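Local coordinates for solute-binding periplasmic protein of iron/siderophore ABC transporter (Yersinia pestis, PDB 6B2Y) that probably binds a chelated metal, most likely iron, in the periplasm and hands it to an ABC transporter for uptake, at residues R185-Q188 and A189-Y192; D205-N208 and K209-E212; W349-P352 and E353-D357. One frame throughout, in Å; residues are numbered along the deposited sequence.

Contact 1. Residues R185-Q188 and A189-Y192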
loop_
_atom_site.group_PDB
_atom_site.type_symbol
_atom_site.label_atom_id
_atom_site.label_comp_id
_atom_site.label_asym_id
_atom_site.label_seq_id
_atom_site.Cartn_x
_atom_site.Cartn_y
_atom_site.Cartn_z
ATOM N N ARG A 185 -21.571 1.983 -1.683
ATOM C CA ARG A 185 -21.000 3.314 -1.890
ATOM C C ARG A 185 -20.506 3.455 -3.332
ATOM O O ARG A 185 -19.365 3.846 -3.592
ATOM C CB ARG A 185 -19.868 3.576 -0.902
ATOM C CG ARG A 185 -20.304 3.524 0.557
ATOM C CD ARG A 185 -21.105 4.767 0.923
ATOM N NE ARG A 185 -21.349 4.847 2.364
ATOM C CZ ARG A 185 -22.319 4.190 2.995
ATOM N NH1 ARG A 185 -23.127 3.399 2.315
ATOM N NH2 ARG A 185 -22.474 4.318 4.312
ATOM N N GLU A 186 -21.384 3.157 -4.288
ATOM C CA GLU A 186 -20.963 3.075 -5.688
ATOM C C GLU A 186 -20.476 4.420 -6.227
ATOM O O GLU A 186 -19.530 4.473 -7.021
ATOM C CB GLU A 186 -22.115 2.550 -6.545
ATOM C CG GLU A 186 -22.411 1.080 -6.341
ATOM C CD GLU A 186 -23.481 0.805 -5.297
ATOM O OE1 GLU A 186 -24.042 -0.308 -5.354
ATOM O OE2 GLU A 186 -23.763 1.683 -4.427
ATOM N N GLN A 187 -21.138 5.518 -5.842
ATOM C CA GLN A 187 -20.742 6.826 -6.357
ATOM C C GLN A 187 -19.365 7.217 -5.848
ATOM O O GLN A 187 -18.542 7.754 -6.603
ATOM C CB GLN A 187 -21.780 7.883 -5.964
ATOM C CG GLN A 187 -21.572 9.223 -6.665
ATOM C CD GLN A 187 -21.580 9.092 -8.179
ATOM O OE1 GLN A 187 -22.628 8.868 -8.789
ATOM N NE2 GLN A 187 -20.408 9.229 -8.796
ATOM N N GLN A 188 -19.092 6.944 -4.566
ATOM C CA GLN A 188 -17.769 7.196 -4.019
ATOM C C GLN A 188 -16.712 6.364 -4.738
ATOM O O GLN A 188 -15.629 6.866 -5.044
ATOM C CB GLN A 188 -17.759 6.902 -2.519
ATOM C CG GLN A 188 -18.503 7.944 -1.651
ATOM C CD GLN A 188 -20.022 7.782 -1.680
ATOM O OE1 GLN A 188 -20.559 6.807 -2.216
ATOM N NE2 GLN A 188 -20.725 8.755 -1.094
ATOM N N ALA A 189 -17.018 5.101 -5.027
ATOM C CA ALA A 189 -16.069 4.253 -5.748
ATOM C C ALA A 189 -15.780 4.813 -7.131
ATOM O O ALA A 189 -14.617 4.911 -7.546
ATOM C CB ALA A 189 -16.605 2.825 -5.842
ATOM N N GLU A 190 -16.836 5.193 -7.860
ATOM C CA GLU A 190 -16.659 5.785 -9.181
ATOM C C GLU A 190 -15.851 7.075 -9.112
ATOM O O GLU A 190 -14.977 7.311 -9.953
ATOM C CB GLU A 190 -18.022 6.033 -9.837
ATOM C CG GLU A 190 -17.892 6.654 -11.217
ATOM C CD GLU A 190 -19.187 6.637 -12.012
ATOM O OE1 GLU A 190 -20.056 5.785 -11.751
ATOM O OE2 GLU A 190 -19.319 7.484 -12.915
ATOM N N ASN A 191 -16.123 7.931 -8.115
ATOM C CA ASN A 191 -15.333 9.151 -7.966
ATOM C C ASN A 191 -13.860 8.822 -7.780
ATOM O O ASN A 191 -12.989 9.446 -8.403
ATOM C CB ASN A 191 -15.846 9.983 -6.779
ATOM C CG ASN A 191 -17.240 10.540 -7.010
ATOM O OD1 ASN A 191 -17.714 10.599 -8.155
ATOM N ND2 ASN A 191 -17.915 10.933 -5.926
ATOM N N TYR A 192 -13.550 7.823 -6.948
ATOM C CA TYR A 192 -12.144 7.506 -6.742
ATOM C C TYR A 192 -11.516 6.880 -7.995
ATOM O O TYR A 192 -10.372 7.199 -8.346
ATOM C CB TYR A 192 -11.947 6.603 -5.518
ATOM C CG TYR A 192 -10.472 6.498 -5.229
ATOM C CD1 TYR A 192 -9.789 7.544 -4.613
ATOM C CD2 TYR A 192 -9.729 5.403 -5.681
ATOM C CE1 TYR A 192 -8.436 7.479 -4.398
ATOM C CE2 TYR A 192 -8.369 5.332 -5.474
ATOM C CZ TYR A 192 -7.724 6.366 -4.838
ATOM O OH TYR A 192 -6.371 6.300 -4.633
#
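The backbone N of Asn191 donates to Gln187 O at 2.9 Å. The bond from Glu190 N to Glu186 O has the same length of 2.9 Å. With Ala189 N to Arg185 O and Tyr192 N to Gln188 O, this makes four successive i to i+4 bonds. Arg185 is the N-cap residue, and its carbonyl O accepts the first of them.

One side-chain bond lies over this turn. Gln187 NE2 reaches Asn191 OD1 at 3.1 Å, with a bent N-H...O angle of 145°. The donor sits well above the plane of the Asn191 carbonyl. The two amide planes are 32° apart. Gln187 has CG anti to its backbone N and then bends at chi2 (57°), which carries NE2 back toward Asn191. The Asn191 amide folds down over the turn, and its CG comes to 3.1 Å from Gln187 O.

Ala189 and Tyr192 face inward. The methyl of Ala189 meets Leu72. The Tyr192 ring meets Phe371 edge-to-face, and its OH is hydrogen-bonded to Pro337 O. The arrangement is the first turns of an alpha helix, with one side-chain bond from i to i+4. Helix 186-207 lies between the two sheets in sequence, as does the long connecting helix of metal-chelate periplasmic binding proteins.

Contact 2. Residues D205-N208 and K209-E212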
loop_
_atom_site.group_PDB
_atom_site.type_symbol
_atom_site.label_atom_id
_atom_site.label_comp_id
_atom_site.label_asym_id
_atom_site.label_seq_id
_atom_site.Cartn_x
_atom_site.Cartn_y
_atom_site.Cartn_z
ATOM N N ASP A 205 0.803 9.066 -19.939
ATOM C CA ASP A 205 0.842 9.952 -21.105
ATOM C C ASP A 205 2.277 10.118 -21.596
ATOM O O ASP A 205 2.531 10.162 -22.808
ATOM C CB ASP A 205 0.248 11.327 -20.763
ATOM C CG ASP A 205 -1.294 11.377 -20.820
ATOM O OD1 ASP A 205 -1.970 10.370 -21.123
ATOM O OD2 ASP A 205 -1.834 12.471 -20.548
ATOM N N ILE A 206 3.224 10.200 -20.661
ATOM C CA ILE A 206 4.645 10.337 -20.975
ATOM C C ILE A 206 5.334 8.980 -21.085
ATOM O O ILE A 206 6.077 8.725 -22.040
ATOM C CB ILE A 206 5.339 11.226 -19.912
ATOM C CG1 ILE A 206 4.887 12.679 -20.054
ATOM C CG2 ILE A 206 6.851 11.110 -20.031
ATOM C CD1 ILE A 206 5.348 13.590 -18.929
ATOM N N THR A 207 5.145 8.082 -20.111
ATOM C CA THR A 207 5.948 6.861 -20.108
ATOM C C THR A 207 5.507 5.826 -21.145
ATOM O O THR A 207 6.295 4.921 -21.452
ATOM C CB THR A 207 5.954 6.208 -18.720
ATOM O OG1 THR A 207 4.609 5.900 -18.345
ATOM C CG2 THR A 207 6.584 7.154 -17.662
ATOM N N ASN A 208 4.287 5.926 -21.688
ATOM C CA ASN A 208 3.891 5.007 -22.761
ATOM C C ASN A 208 4.821 5.113 -23.968
ATOM O O ASN A 208 5.067 4.109 -24.654
ATOM C CB ASN A 208 2.448 5.276 -23.207
ATOM C CG ASN A 208 1.402 4.694 -22.255
ATOM O OD1 ASN A 208 1.697 3.821 -21.444
ATOM N ND2 ASN A 208 0.166 5.184 -22.363
ATOM N N LYS A 209 5.350 6.312 -24.243
ATOM C CA LYS A 209 6.130 6.566 -25.456
ATOM C C LYS A 209 7.616 6.278 -25.315
ATOM O O LYS A 209 8.338 6.321 -26.315
ATOM C CB LYS A 209 5.953 8.021 -25.902
ATOM C CG LYS A 209 4.521 8.514 -25.873
ATOM C CD LYS A 209 3.743 8.023 -27.077
ATOM C CE LYS A 209 2.262 8.375 -26.954
ATOM N NZ LYS A 209 1.959 9.800 -27.279
ATOM N N ILE A 210 8.103 5.995 -24.111
ATOM C CA ILE A 210 9.545 5.847 -23.900
ATOM C C ILE A 210 10.003 4.482 -24.397
ATOM O O ILE A 210 9.488 3.452 -23.940
ATOM C CB ILE A 210 9.915 6.044 -22.427
ATOM C CG1 ILE A 210 9.612 7.478 -21.993
ATOM C CG2 ILE A 210 11.367 5.685 -22.200
ATOM C CD1 ILE A 210 9.748 7.705 -20.516
ATOM N N PRO A 211 10.978 4.422 -25.310
ATOM C CA PRO A 211 11.463 3.124 -25.787
ATOM C C PRO A 211 12.110 2.325 -24.671
ATOM O O PRO A 211 12.693 2.878 -23.738
ATOM C CB PRO A 211 12.489 3.498 -26.865
ATOM C CG PRO A 211 12.211 4.920 -27.196
ATOM C CD PRO A 211 11.673 5.543 -25.957
ATOM N N GLU A 212 12.022 1.002 -24.802
ATOM C CA GLU A 212 12.500 0.103 -23.757
ATOM C C GLU A 212 13.982 0.320 -23.459
ATOM O O GLU A 212 14.395 0.315 -22.292
ATOM C CB GLU A 212 12.228 -1.344 -24.174
ATOM C CG GLU A 212 11.963 -2.300 -23.026
ATOM C CD GLU A 212 10.840 -1.832 -22.107
ATOM O OE1 GLU A 212 11.023 -1.921 -20.876
ATOM O OE2 GLU A 212 9.787 -1.373 -22.608
HETATM O O HOH W 1 0.509 10.060 -24.713
#
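The contact belongs to the C-terminal end of helix 186-207, where the chain turns into the loop that leads to strand 217-221. Two backbone bonds span three residues each. Lys209 N donates to Ile206 O at 3.3 Å, and Ile210 N donates to Thr207 O at 3.4 Å. Both are weak, although the second is fairly straight at 162°. The i to i+3 spacing replaces the i to i+4 spacing seen at the start of this helix.

A water closes a wider ring on the outer side. It donates to Asp205 O at 2.8 Å and accepts from Lys209 NZ at 3.0 Å. The lysine chain bends at chi2 (-79°) and again at chi4 (78°), which curls it back along the helix end. Its CG passes 4.0 Å from Asp205 O. The ammonium group therefore serves a late helix carbonyl through the water. A positive charge here would be expected to suit the negative end of the helix dipole.

Ile210 turns the other way and lies under the turn. Its CG1 is 3.7 Å from Ile206 O, and its CD1 is 3.9 Å from Thr207 CA. CD1 also approaches CG2 of Ile206 at 4.5 Å, which is a loose apolar contact. Beyond the two segments, Ile210 also touches Tyr351 and Lys215. Thr207 OG1 is hydrogen-bonded to Gln245 O and to Val203 O, so its side chain ties the helix end to a second part of the chain. The whole is a helix C-terminus with 3-10-like bonding, an apolar residue folded back beneath it and a lysine on its solvent side.

Contact 3. Residues W349-P352 and E353-D357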
loop_
_atom_site.group_PDB
_atom_site.type_symbol
_atom_site.label_atom_id
_atom_site.label_comp_id
_atom_site.label_asym_id
_atom_site.label_seq_id
_atom_site.Cartn_x
_atom_site.Cartn_y
_atom_site.Cartn_z
ATOM N N TRP A 349 10.984 10.581 -10.054
ATOM C CA TRP A 349 12.382 10.235 -9.816
ATOM C C TRP A 349 13.062 9.754 -11.092
ATOM O O TRP A 349 14.211 10.128 -11.364
ATOM C CB TRP A 349 12.504 9.154 -8.749
ATOM C CG TRP A 349 12.023 9.551 -7.397
ATOM C CD1 TRP A 349 11.971 10.811 -6.873
ATOM C CD2 TRP A 349 11.536 8.667 -6.377
ATOM N NE1 TRP A 349 11.469 10.767 -5.585
ATOM C CE2 TRP A 349 11.207 9.461 -5.257
ATOM C CE3 TRP A 349 11.349 7.283 -6.303
ATOM C CZ2 TRP A 349 10.691 8.916 -4.085
ATOM C CZ3 TRP A 349 10.845 6.742 -5.135
ATOM C CH2 TRP A 349 10.523 7.556 -4.041
ATOM N N PHE A 350 12.369 8.918 -11.885
ATOM C CA PHE A 350 13.000 8.299 -13.046
ATOM C C PHE A 350 13.255 9.322 -14.138
ATOM O O PHE A 350 14.252 9.228 -14.863
ATOM C CB PHE A 350 12.125 7.174 -13.627
ATOM C CG PHE A 350 11.852 6.019 -12.684
ATOM C CD1 PHE A 350 12.500 5.903 -11.456
ATOM C CD2 PHE A 350 10.928 5.039 -13.042
ATOM C CE1 PHE A 350 12.225 4.842 -10.603
ATOM C CE2 PHE A 350 10.652 3.969 -12.200
ATOM C CZ PHE A 350 11.295 3.874 -10.972
ATOM N N TYR A 351 12.335 10.265 -14.318
ATOM C CA TYR A 351 12.407 11.255 -15.393
ATOM C C TYR A 351 12.123 12.628 -14.806
ATOM O O TYR A 351 11.042 13.194 -15.009
ATOM C CB TYR A 351 11.427 10.903 -16.515
ATOM C CG TYR A 351 11.625 9.509 -17.070
ATOM C CD1 TYR A 351 12.588 9.252 -18.040
ATOM C CD2 TYR A 351 10.843 8.442 -16.633
ATOM C CE1 TYR A 351 12.782 7.987 -18.541
ATOM C CE2 TYR A 351 11.027 7.162 -17.140
ATOM C CZ TYR A 351 11.989 6.942 -18.112
ATOM O OH TYR A 351 12.195 5.683 -18.634
ATOM N N PRO A 352 13.084 13.191 -14.061
ATOM C CA PRO A 352 12.826 14.473 -13.378
ATOM C C PRO A 352 12.450 15.595 -14.326
ATOM O O PRO A 352 11.539 16.378 -14.034
ATOM C CB PRO A 352 14.156 14.768 -12.665
ATOM C CG PRO A 352 14.924 13.488 -12.678
ATOM C CD PRO A 352 14.460 12.714 -13.872
ATOM N N GLU A 353 13.132 15.684 -15.468
ATOM C CA GLU A 353 12.869 16.748 -16.429
ATOM C C GLU A 353 11.443 16.675 -16.963
ATOM O O GLU A 353 10.712 17.672 -16.964
ATOM C CB GLU A 353 13.887 16.655 -17.570
ATOM C CG GLU A 353 13.542 17.481 -18.795
ATOM C CD GLU A 353 14.697 18.346 -19.255
ATOM O OE1 GLU A 353 14.437 19.439 -19.801
ATOM O OE2 GLU A 353 15.865 17.930 -19.073
ATOM N N GLN A 354 11.022 15.489 -17.405
ATOM C CA GLN A 354 9.718 15.335 -18.034
ATOM C C GLN A 354 8.568 15.478 -17.047
ATOM O O GLN A 354 7.442 15.772 -17.465
ATOM C CB GLN A 354 9.673 13.981 -18.738
ATOM C CG GLN A 354 11.038 13.595 -19.302
ATOM C CD GLN A 354 10.962 12.523 -20.365
ATOM O OE1 GLN A 354 9.981 12.437 -21.116
ATOM N NE2 GLN A 354 12.001 11.695 -20.442
ATOM N N PHE A 355 8.823 15.309 -15.753
ATOM C CA PHE A 355 7.789 15.408 -14.730
ATOM C C PHE A 355 8.055 16.578 -13.787
ATOM O O PHE A 355 7.768 16.510 -12.589
ATOM C CB PHE A 355 7.668 14.100 -13.952
ATOM C CG PHE A 355 7.091 12.964 -14.769
ATOM C CD1 PHE A 355 5.748 12.954 -15.114
ATOM C CD2 PHE A 355 7.898 11.918 -15.182
ATOM C CE1 PHE A 355 5.222 11.920 -15.865
ATOM C CE2 PHE A 355 7.382 10.880 -15.926
ATOM C CZ PHE A 355 6.042 10.883 -16.269
ATOM N N ALA A 356 8.592 17.682 -14.318
ATOM C CA ALA A 356 8.807 18.861 -13.483
ATOM C C ALA A 356 7.489 19.484 -13.035
ATOM O O ALA A 356 7.400 20.024 -11.928
ATOM C CB ALA A 356 9.661 19.884 -14.236
ATOM N N ASP A 357 6.453 19.397 -13.862
ATOM C CA ASP A 357 5.148 19.956 -13.538
ATOM C C ASP A 357 4.308 19.050 -12.641
ATOM O O ASP A 357 3.234 19.472 -12.196
ATOM C CB ASP A 357 4.386 20.249 -14.835
ATOM C CG ASP A 357 4.253 19.016 -15.732
ATOM O OD1 ASP A 357 3.107 18.672 -16.104
ATOM O OD2 ASP A 357 5.291 18.387 -16.060
#
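Tyr351 is the first residue after helix 340-350 to leave helical backbone angles. Pro352 follows, and Glu353 to Ala356 then form a type I beta turn. The weak bond from Ala356 N to Glu353 O closes that turn. Phe355 N points back at two carbonyls. Phe355 N donates to Tyr351 O at 3.2 Å. A weaker bond runs from Phe355 N to Pro352 O at 3.4 Å. Neither bond is straight, as expected for an N-H shared between two acceptors.

The Phe355 ring comes beside the same tyrosine carbonyl. Tyr351 O lies at the ring edge, near its plane, 3.4 Å from Phe355 CD2. That carbon also touches Tyr351 CB at 3.9 Å. The Phe355 CG is placed beside its backbone N (chi1 -69°), and this brings CD2 beside the Tyr351 carbonyl and CB.

Gln354 runs alongside Tyr351, and the two side chains point the same way. Its CG packs on Tyr351 CB at 3.9 Å. At its end, NE2 stands 3.5 Å from Tyr351 CD1. The amide plane is turned 73° from the ring plane, and the approach to the ring is oblique. The Tyr351 hydroxyl lies further out and is hydrogen-bonded to Gly247 O.

Phe355 O is taken by Lys348 NZ, which links the turn back to helix 340-350. One hydrogen bond and a close ring-edge approach, both from Phe355, meet at Tyr351 O, while the aliphatic part of Gln354 covers the tyrosine CB. Backbone bonding and apolar contact thus occur together in this turn, which is consistent with both contributing to its shape.

How the contacts relate
From the N terminus, contact 1 forms the start of helix 186-207. Contact 2 forms its far end and opens the loop to strand 217-221. Contact 3 comes much later, from the last residues of helix 340-350 into the loop before helix 360-371. The three lie in series; none nests or crosses, and each closes only a local turn. Contact 1 stands apart, its centre about 30 Å from that of contact 2. Contacts 2 and 3 touch. Ile210 CD1 packs on Tyr351 CZ at 3.4 Å, and Ile206 CD1 lies 3.5 Å from Phe355 CE1. This apolar seam joins the end of the long helix to the loop after helix 340-350.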